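Local structure of NAD-dependent dehydrogenase (Rhizobium meliloti, 4Z0P) at residues Q239-I244 with D259-E264. The protein reduces glyoxylate and hydroxypyruvate with NADPH as the cofactor, as a member of the D-isomer specific 2-hydroxyacid dehydrogenase family. Sequence-based numbering, arbitrary orientation.
Sequences QVEADI and DVFERE. With NDP (NADPH dihydro-nicotinamide-adenine-dinucleotide phosphate), chain H.
Gln239 and Glu262 come closest in the backbone, CA to CA 7.1 Å, where the turn leading into helix 241-250 meets the irregular loop after strand 255-258. Glu241 and Glu262 reach toward each other tip to tip, their carboxylates turned 80° apart, and each accepts the other's backbone NH. Glu262 OE2 takes the amide N of Glu241 at 2.8 Å, nearly straight, and through a water also meets Ala242 N; the helix dipole would probably ease its charge, 4.2 Å from Glu241 OE1. In return Glu241 OE2 receives Glu262 N at 2.8 Å from above its carboxylate plane, and offers its anti lone pair to Gln239 NE2 at 3.0 Å, in the amide plane. Gln239 CG sits between backbone N and carbonyl carbon (chi1 76°), and the extended chain beyond carries NE2 to Val260 O (3.0 Å), a bent bond tilted from that plane; Asn232 holds OE1, fixing the amide's rotation. Glu241 OE2 also lies at the edge of the Phe261 ring. An alanine at Glu241 would probably leave Glu262 N and one N-H of Gln239 without their acceptor and the loop less firmly tied to the helix. Asp259, opening this loop, binds the nicotinamide carboxamide, N7N to OD2 2.9 Å, as befits a loop following a parallel-sheet strand at the nicotinamide end of a Rossmann-type domain.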
ATOM      1  N   GLN A 239     -21.711  -7.976   7.631  1.00 21.93           N
ATOM      2  CA  GLN A 239     -20.899  -8.624   8.648  1.00 22.50           C
ATOM      3  C   GLN A 239     -21.620  -8.732   9.973  1.00 20.52           C
ATOM      4  O   GLN A 239     -22.588  -8.000  10.254  1.00 23.30           O
ATOM      5  CB  GLN A 239     -19.560  -7.896   8.814  1.00 21.15           C
ATOM      6  CG  GLN A 239     -19.630  -6.592   9.592  1.00 19.76           C
ATOM      7  CD  GLN A 239     -18.527  -5.609   9.252  1.00 20.61           C
ATOM      8  OE1 GLN A 239     -17.739  -5.800   8.319  1.00 22.01           O
ATOM      9  NE2 GLN A 239     -18.467  -4.525  10.025  1.00 21.39           N
ATOM     10  N   VAL A 240     -21.178  -9.705  10.765  1.00 21.41           N
ATOM     11  CA  VAL A 240     -21.701  -9.917  12.115  1.00 23.79           C
ATOM     12  C   VAL A 240     -20.594  -9.490  13.068  1.00 24.48           C
ATOM     13  O   VAL A 240     -19.653 -10.254  13.332  1.00 22.88           O
ATOM     14  CB  VAL A 240     -22.132 -11.382  12.363  1.00 26.92           C
ATOM     15  CG1 VAL A 240     -22.775 -11.533  13.729  1.00 26.13           C
ATOM     16  CG2 VAL A 240     -23.098 -11.830  11.279  1.00 24.37           C
ATOM     17  N   GLU A 241     -20.691  -8.260  13.563  1.00 22.85           N
ATOM     18  CA  GLU A 241     -19.619  -7.708  14.396  1.00 23.26           C
ATOM     19  C   GLU A 241     -19.388  -8.459  15.695  1.00 23.69           C
ATOM     20  O   GLU A 241     -18.258  -8.565  16.139  1.00 22.94           O
ATOM     21  CB  GLU A 241     -19.851  -6.218  14.665  1.00 25.04           C
ATOM     22  CG  GLU A 241     -19.543  -5.431  13.394  1.00 23.41           C
ATOM     23  CD  GLU A 241     -20.041  -4.003  13.382  1.00 26.01           C
ATOM     24  OE1 GLU A 241     -20.405  -3.463  14.432  1.00 25.39           O
ATOM     25  OE2 GLU A 241     -20.040  -3.429  12.284  1.00 23.56           O
ATOM     26  N   ALA A 242     -20.439  -9.016  16.285  1.00 23.35           N
ATOM     27  CA  ALA A 242     -20.254  -9.847  17.471  1.00 27.74           C
ATOM     28  C   ALA A 242     -19.278 -11.003  17.176  1.00 28.11           C
ATOM     29  O   ALA A 242     -18.458 -11.370  18.023  1.00 23.54           O
ATOM     30  CB  ALA A 242     -21.590 -10.389  17.970  1.00 29.42           C
ATOM     31  N   ASP A 243     -19.392 -11.585  15.982  1.00 23.59           N
ATOM     32  CA  ASP A 243     -18.546 -12.706  15.566  1.00 24.72           C
ATOM     33  C   ASP A 243     -17.133 -12.254  15.234  1.00 21.34           C
ATOM     34  O   ASP A 243     -16.175 -12.944  15.550  1.00 22.55           O
ATOM     35  CB  ASP A 243     -19.132 -13.409  14.345  1.00 23.64           C
ATOM     36  CG  ASP A 243     -20.416 -14.147  14.627  1.00 30.24           C
ATOM     37  OD1 ASP A 243     -20.913 -14.175  15.772  1.00 28.03           O
ATOM     38  OD2 ASP A 243     -20.924 -14.778  13.672  1.00 27.60           O
ATOM     39  N   ILE A 244     -16.996 -11.102  14.591  1.00 21.80           N
ATOM     40  CA  ILE A 244     -15.673 -10.544  14.309  1.00 22.60           C
ATOM     41  C   ILE A 244     -14.914 -10.384  15.627  1.00 24.13           C
ATOM     42  O   ILE A 244     -13.764 -10.815  15.762  1.00 21.86           O
ATOM     43  CB  ILE A 244     -15.741  -9.180  13.573  1.00 21.43           C
ATOM     44  CG1 ILE A 244     -16.340  -9.325  12.157  1.00 20.14           C
ATOM     45  CG2 ILE A 244     -14.344  -8.595  13.447  1.00 23.83           C
ATOM     46  CD1 ILE A 244     -16.621  -7.985  11.483  1.00 21.64           C
ATOM     47  N   ASP A 259     -13.812  -0.645   7.183  1.00 18.07           N
ATOM     48  CA  ASP A 259     -14.223   0.681   6.730  1.00 18.37           C
ATOM     49  C   ASP A 259     -15.712   0.913   6.921  1.00 20.72           C
ATOM     50  O   ASP A 259     -16.186   2.043   6.793  1.00 19.42           O
ATOM     51  CB  ASP A 259     -13.908   0.862   5.248  1.00 16.85           C
ATOM     52  CG  ASP A 259     -14.058   2.312   4.788  1.00 17.93           C
ATOM     53  OD1 ASP A 259     -13.421   3.244   5.392  1.00 18.53           O
ATOM     54  OD2 ASP A 259     -14.830   2.528   3.813  1.00 18.99           O
ATOM     55  N   VAL A 260     -16.449  -0.176   7.155  1.00 18.91           N
ATOM     56  CA  VAL A 260     -17.930  -0.165   7.162  1.00 18.00           C
ATOM     57  C   VAL A 260     -18.417  -0.961   8.358  1.00 19.96           C
ATOM     58  O   VAL A 260     -17.740  -1.901   8.801  1.00 20.87           O
ATOM     59  CB  VAL A 260     -18.515  -0.699   5.835  1.00 19.67           C
ATOM     60  CG1 VAL A 260     -18.113   0.212   4.684  1.00 20.43           C
ATOM     61  CG2 VAL A 260     -18.045  -2.118   5.561  1.00 21.39           C
ATOM     62  N   PHE A 261     -19.559  -0.545   8.904  1.00 19.56           N
ATOM     63  CA  PHE A 261     -20.079  -1.059  10.156  1.00 20.36           C
ATOM     64  C   PHE A 261     -21.591  -1.243  10.107  1.00 22.38           C
ATOM     65  O   PHE A 261     -22.270  -0.575   9.357  1.00 21.57           O
ATOM     66  CB  PHE A 261     -19.677  -0.144  11.322  1.00 20.67           C
ATOM     67  CG  PHE A 261     -18.198  -0.042  11.457  1.00 20.28           C
ATOM     68  CD1 PHE A 261     -17.491  -0.982  12.175  1.00 19.84           C
ATOM     69  CD2 PHE A 261     -17.496   0.918  10.727  1.00 22.74           C
ATOM     70  CE1 PHE A 261     -16.102  -0.918  12.221  1.00 22.58           C
ATOM     71  CE2 PHE A 261     -16.107   0.990  10.773  1.00 22.10           C
ATOM     72  CZ  PHE A 261     -15.422   0.057  11.509  1.00 20.47           C
ATOM     73  N   GLU A 262     -22.078  -2.174  10.912  1.00 22.42           N
ATOM     74  CA  GLU A 262     -23.516  -2.477  10.957  1.00 23.05           C
ATOM     75  C   GLU A 262     -24.352  -1.241  11.283  1.00 28.13           C
ATOM     76  O   GLU A 262     -25.460  -1.089  10.756  1.00 25.42           O
ATOM     77  CB  GLU A 262     -23.816  -3.599  11.961  1.00 23.96           C
ATOM     78  CG  GLU A 262     -23.268  -4.966  11.597  1.00 24.78           C
ATOM     79  CD  GLU A 262     -23.756  -6.033  12.558  1.00 37.27           C
ATOM     80  OE1 GLU A 262     -24.965  -6.345  12.564  1.00 30.85           O
ATOM     81  OE2 GLU A 262     -22.940  -6.567  13.301  1.00 25.83           O
ATOM     82  N   ARG A 263     -23.839  -0.370  12.155  1.00 21.45           N
ATOM     83  CA  ARG A 263     -24.490   0.892  12.476  1.00 24.16           C
ATOM     84  C   ARG A 263     -23.448   1.993  12.384  1.00 28.45           C
ATOM     85  O   ARG A 263     -22.463   1.971  13.132  1.00 31.00           O
ATOM     86  CB  ARG A 263     -25.103   0.857  13.892  1.00 26.89           C
ATOM     87  CG  ARG A 263     -26.269  -0.121  14.034  1.00 41.82           C
ATOM     88  N   GLU A 264     -23.636   2.926  11.437  1.00 23.06           N
ATOM     89  CA  GLU A 264     -22.705   4.033  11.237  1.00 23.85           C
ATOM     90  C   GLU A 264     -23.413   5.339  11.587  1.00 25.74           C
ATOM     91  O   GLU A 264     -24.629   5.437  11.370  1.00 24.76           O
ATOM     92  CB  GLU A 264     -22.234   4.109   9.778  1.00 23.89           C
ATOM     93  CG  GLU A 264     -21.476   2.874   9.342  1.00 23.63           C
ATOM     94  CD  GLU A 264     -21.052   2.878   7.882  1.00 25.05           C
ATOM     95  OE1 GLU A 264     -21.249   3.871   7.145  1.00 23.89           O
ATOM     96  OE2 GLU A 264     -20.495   1.853   7.470  1.00 21.90           O
TER
HETATM   97  PA  NDP H 407     -20.701  -4.331  -8.744  1.00 22.22           P
HETATM   98  O1A NDP H 407     -22.208  -4.417  -8.927  1.00 23.33           O
HETATM   99  O2A NDP H 407     -19.882  -3.971  -9.939  1.00 20.98           O
HETATM  100  O5B NDP H 407     -20.238  -5.751  -8.217  1.00 22.21           O
HETATM  101  C5B NDP H 407     -20.927  -6.493  -7.232  1.00 22.18           C
HETATM  102  C4B NDP H 407     -20.329  -7.873  -7.185  1.00 20.95           C
HETATM  103  O4B NDP H 407     -20.920  -8.546  -6.077  1.00 22.00           O
HETATM  104  C3B NDP H 407     -20.622  -8.725  -8.419  1.00 26.81           C
HETATM  105  O3B NDP H 407     -19.472  -9.523  -8.675  1.00 25.11           O
HETATM  106  C2B NDP H 407     -21.784  -9.586  -7.972  1.00 21.31           C
HETATM  107  O2B NDP H 407     -21.886 -10.838  -8.622  1.00 25.18           O
HETATM  108  C1B NDP H 407     -21.407  -9.797  -6.530  1.00 22.35           C
HETATM  109  N9A NDP H 407     -22.584 -10.236  -5.760  1.00 22.60           N
HETATM  110  C8A NDP H 407     -23.712  -9.569  -5.446  1.00 23.91           C
HETATM  111  N7A NDP H 407     -24.564 -10.276  -4.738  1.00 24.20           N
HETATM  112  C5A NDP H 407     -23.942 -11.482  -4.584  1.00 21.99           C
HETATM  113  C6A NDP H 407     -24.319 -12.683  -3.951  1.00 27.11           C
HETATM  114  N6A NDP H 407     -25.494 -12.825  -3.295  1.00 25.74           N
HETATM  115  N1A NDP H 407     -23.450 -13.732  -3.983  1.00 26.72           N
HETATM  116  C2A NDP H 407     -22.285 -13.587  -4.633  1.00 29.50           C
HETATM  117  N3A NDP H 407     -21.829 -12.507  -5.274  1.00 22.91           N
HETATM  118  C4A NDP H 407     -22.709 -11.475  -5.202  1.00 21.86           C
HETATM  119  O3  NDP H 407     -20.509  -3.319  -7.500  1.00 20.43           O
HETATM  120  PN  NDP H 407     -19.148  -2.463  -7.278  1.00 21.03           P
HETATM  121  O1N NDP H 407     -17.954  -3.347  -7.408  1.00 21.42           O
HETATM  122  O2N NDP H 407     -19.200  -1.199  -8.059  1.00 19.75           O
HETATM  123  O5D NDP H 407     -19.413  -2.028  -5.769  1.00 20.48           O
HETATM  124  C5D NDP H 407     -19.481  -3.021  -4.766  1.00 19.33           C
HETATM  125  C4D NDP H 407     -19.964  -2.425  -3.452  1.00 20.88           C
HETATM  126  O4D NDP H 407     -18.915  -1.685  -2.824  1.00 20.78           O
HETATM  127  C3D NDP H 407     -21.091  -1.405  -3.536  1.00 21.22           C
HETATM  128  O3D NDP H 407     -22.366  -2.062  -3.683  1.00 21.88           O
HETATM  129  C2D NDP H 407     -21.004  -0.615  -2.245  1.00 19.17           C
HETATM  130  O2D NDP H 407     -21.826  -1.216  -1.228  1.00 21.64           O
HETATM  131  C1D NDP H 407     -19.511  -0.814  -1.875  1.00 19.03           C
HETATM  132  N1N NDP H 407     -18.762   0.443  -1.844  1.00 18.19           N
HETATM  133  C2N NDP H 407     -18.193   0.907  -0.664  1.00 19.14           C
HETATM  134  C3N NDP H 407     -17.475   2.064  -0.618  1.00 19.34           C
HETATM  135  C7N NDP H 407     -16.721   2.513   0.599  1.00 19.89           C
HETATM  136  O7N NDP H 407     -16.332   3.697   0.638  1.00 21.15           O
HETATM  137  N7N NDP H 407     -16.508   1.675   1.590  1.00 18.97           N
HETATM  138  C4N NDP H 407     -17.347   2.887  -1.846  1.00 21.07           C
HETATM  139  C5N NDP H 407     -18.002   2.327  -3.054  1.00 19.76           C
HETATM  140  C6N NDP H 407     -18.638   1.170  -3.037  1.00 19.04           C
HETATM  141  P2B NDP H 407     -22.406 -10.948 -10.141  1.00 37.25           P
HETATM  142  O1X NDP H 407     -21.261 -10.406 -10.957  1.00 63.70           O
HETATM  143  O2X NDP H 407     -22.593 -12.447 -10.294  1.00 36.38           O
HETATM  144  O3X NDP H 407     -23.655 -10.154 -10.233  1.00 31.15           O
HETATM  145  O   HOH W   1     -21.888  -1.135  14.268  1.00 26.12           O
HETATM  146  O   HOH W   2     -23.132  -8.198  15.705  1.00 30.27           O